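Local coordinates for phosphoenolpyruvate-protein phosphotransferase (Coxiella burnetii, PDB 3TRC) that probably transfers the phosphoryl group of phosphoenolpyruvate to a histidine of a partner protein, and is represented here by its GAF domain alone, at residues 92-97 with 111-116. Numbering follows the deposited sequence.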
# COMPACT_ATOMS: atom_id res chain seq x y z
N LEU A 92 1.46 11.24 -20.38
CA LEU A 92 1.24 11.86 -21.68
C LEU A 92 -0.02 11.32 -22.36
O LEU A 92 -0.41 10.17 -22.14
CB LEU A 92 2.44 11.60 -22.59
CG LEU A 92 3.80 11.98 -22.03
CD1 LEU A 92 4.93 11.38 -22.87
CD2 LEU A 92 3.93 13.48 -21.92
N ALA A 93 -0.64 12.15 -23.19
CA ALA A 93 -1.80 11.73 -23.97
C ALA A 93 -1.39 11.03 -25.27
O ALA A 93 -2.12 10.19 -25.79
CB ALA A 93 -2.70 12.91 -24.27
N ASP A 94 -0.22 11.38 -25.80
CA ASP A 94 0.24 10.79 -27.06
C ASP A 94 1.75 10.60 -27.06
O ASP A 94 2.50 11.43 -27.61
CB ASP A 94 -0.20 11.67 -28.24
CG ASP A 94 -0.40 10.88 -29.52
OD1 ASP A 94 0.15 9.76 -29.64
OD2 ASP A 94 -1.10 11.39 -30.42
N ALA A 95 2.20 9.50 -26.47
CA ALA A 95 3.62 9.22 -26.30
C ALA A 95 4.45 9.29 -27.59
O ALA A 95 5.55 9.84 -27.57
CB ALA A 95 3.83 7.86 -25.62
N PRO A 96 3.94 8.74 -28.70
CA PRO A 96 4.74 8.76 -29.93
C PRO A 96 5.11 10.16 -30.40
O PRO A 96 6.06 10.30 -31.17
CB PRO A 96 3.82 8.07 -30.95
CG PRO A 96 3.01 7.13 -30.11
CD PRO A 96 2.72 7.92 -28.85
N LEU A 97 4.38 11.18 -29.95
CA LEU A 97 4.70 12.55 -30.34
C LEU A 97 5.80 13.18 -29.48
O LEU A 97 6.32 14.24 -29.82
CB LEU A 97 3.44 13.43 -30.31
CG LEU A 97 2.25 12.93 -31.13
CD1 LEU A 97 1.13 13.95 -31.11
CD2 LEU A 97 2.68 12.63 -32.56
N ASP A 111 -0.92 -0.04 -31.42
CA ASP A 111 -0.59 1.38 -31.48
C ASP A 111 -1.10 2.14 -30.26
O ASP A 111 -2.20 2.70 -30.29
CB ASP A 111 -1.15 2.02 -32.75
CG ASP A 111 -0.32 1.70 -33.98
OD1 ASP A 111 0.93 1.76 -33.88
OD2 ASP A 111 -0.91 1.40 -35.04
N TYR A 112 -0.30 2.17 -29.20
CA TYR A 112 -0.70 2.88 -27.99
C TYR A 112 -0.38 4.37 -28.09
O TYR A 112 0.50 4.78 -28.86
CB TYR A 112 -0.02 2.29 -26.76
CG TYR A 112 -0.27 0.81 -26.60
CD1 TYR A 112 -1.55 0.33 -26.37
CD2 TYR A 112 0.77 -0.10 -26.70
CE1 TYR A 112 -1.78 -1.02 -26.24
CE2 TYR A 112 0.55 -1.45 -26.57
CZ TYR A 112 -0.73 -1.91 -26.34
OH TYR A 112 -0.95 -3.26 -26.21
N HIS A 113 -1.10 5.16 -27.32
CA HIS A 113 -0.89 6.60 -27.31
C HIS A 113 -0.76 7.12 -25.89
O HIS A 113 0.30 7.60 -25.51
CB HIS A 113 -2.01 7.30 -28.08
CG HIS A 113 -2.02 6.97 -29.54
ND1 HIS A 113 -1.31 7.70 -30.47
CD2 HIS A 113 -2.62 5.97 -30.23
CE1 HIS A 113 -1.48 7.17 -31.67
NE2 HIS A 113 -2.27 6.12 -31.55
N GLY A 114 -1.83 7.01 -25.10
CA GLY A 114 -1.77 7.39 -23.70
C GLY A 114 -0.67 6.63 -23.00
O GLY A 114 -0.49 5.44 -23.24
N PHE A 115 0.06 7.30 -22.12
CA PHE A 115 1.28 6.75 -21.51
C PHE A 115 1.45 7.24 -20.08
O PHE A 115 1.36 8.44 -19.81
CB PHE A 115 2.50 7.16 -22.34
CG PHE A 115 3.83 6.72 -21.78
CD1 PHE A 115 4.50 7.48 -20.83
CD2 PHE A 115 4.45 5.57 -22.26
CE1 PHE A 115 5.74 7.09 -20.33
CE2 PHE A 115 5.70 5.17 -21.77
CZ PHE A 115 6.34 5.93 -20.81
N LEU A 116 1.68 6.31 -19.16
CA LEU A 116 2.08 6.69 -17.81
C LEU A 116 3.28 5.86 -17.41
O LEU A 116 3.19 4.64 -17.27
CB LEU A 116 0.93 6.47 -16.81
CG LEU A 116 1.26 6.77 -15.34
CD1 LEU A 116 1.72 8.21 -15.17
CD2 LEU A 116 0.04 6.49 -14.46
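Leu92 and Phe115 form an antiparallel hydrogen-bonded pair, with Leu92 N to Phe115 O and Phe115 N to Leu92 O both 2.9 Å, and where the chain then leaves the strand a third backbone bond runs, nearly straight at 179°, from Ala95 N to His113 O. Between these bonds, Gly114 CA lies 3.5 Å from Leu92 O in a CA-H...O contact.

How a loop can stay tied to a strand after regular pairing has ended is illustrated by Asp94 and His113. Their side chains run alongside one another in the same direction, and ND1 of His113 donates to Asp94 OD1 over 2.7 Å. The oxygen lies in the imidazole plane, at the ring edge; the nitrogen meets it from above the carboxylate plane, and the two flat groups are turned 70° apart. CG of Asp94 lies roughly anti to the backbone N, chi1 -151°, and although CB points away from residues 111-116, OD1 at the end of the side chain comes back to the histidine. The bond requires a hydrogen on ND1 and would limit rotation of the ring; the nearby carboxylate may also stabilise a positively charged imidazole.

Apolar contacts flank the polar ones. The methyl of Ala95 rests 3.6 Å from Phe115 CB and approaches the ring obliquely, while Leu92 CD1 comes more loosely to Phe115 CD1, at 4.4 Å. Leu79 of helix 78-86 touches all three side chains. Pro96, within the short 3-10 segment 95-97, presents CG to Tyr112 O at 3.7 Å.

Toward strand 125-134, His113 and Gly114 both face Gln134, a classic beta bulge. The contact thus joins the short outer strand 90-92, and the loop following it, to the neighbouring strand that runs on through Phe115 and Leu116 in the antiparallel sheet of a GAF domain.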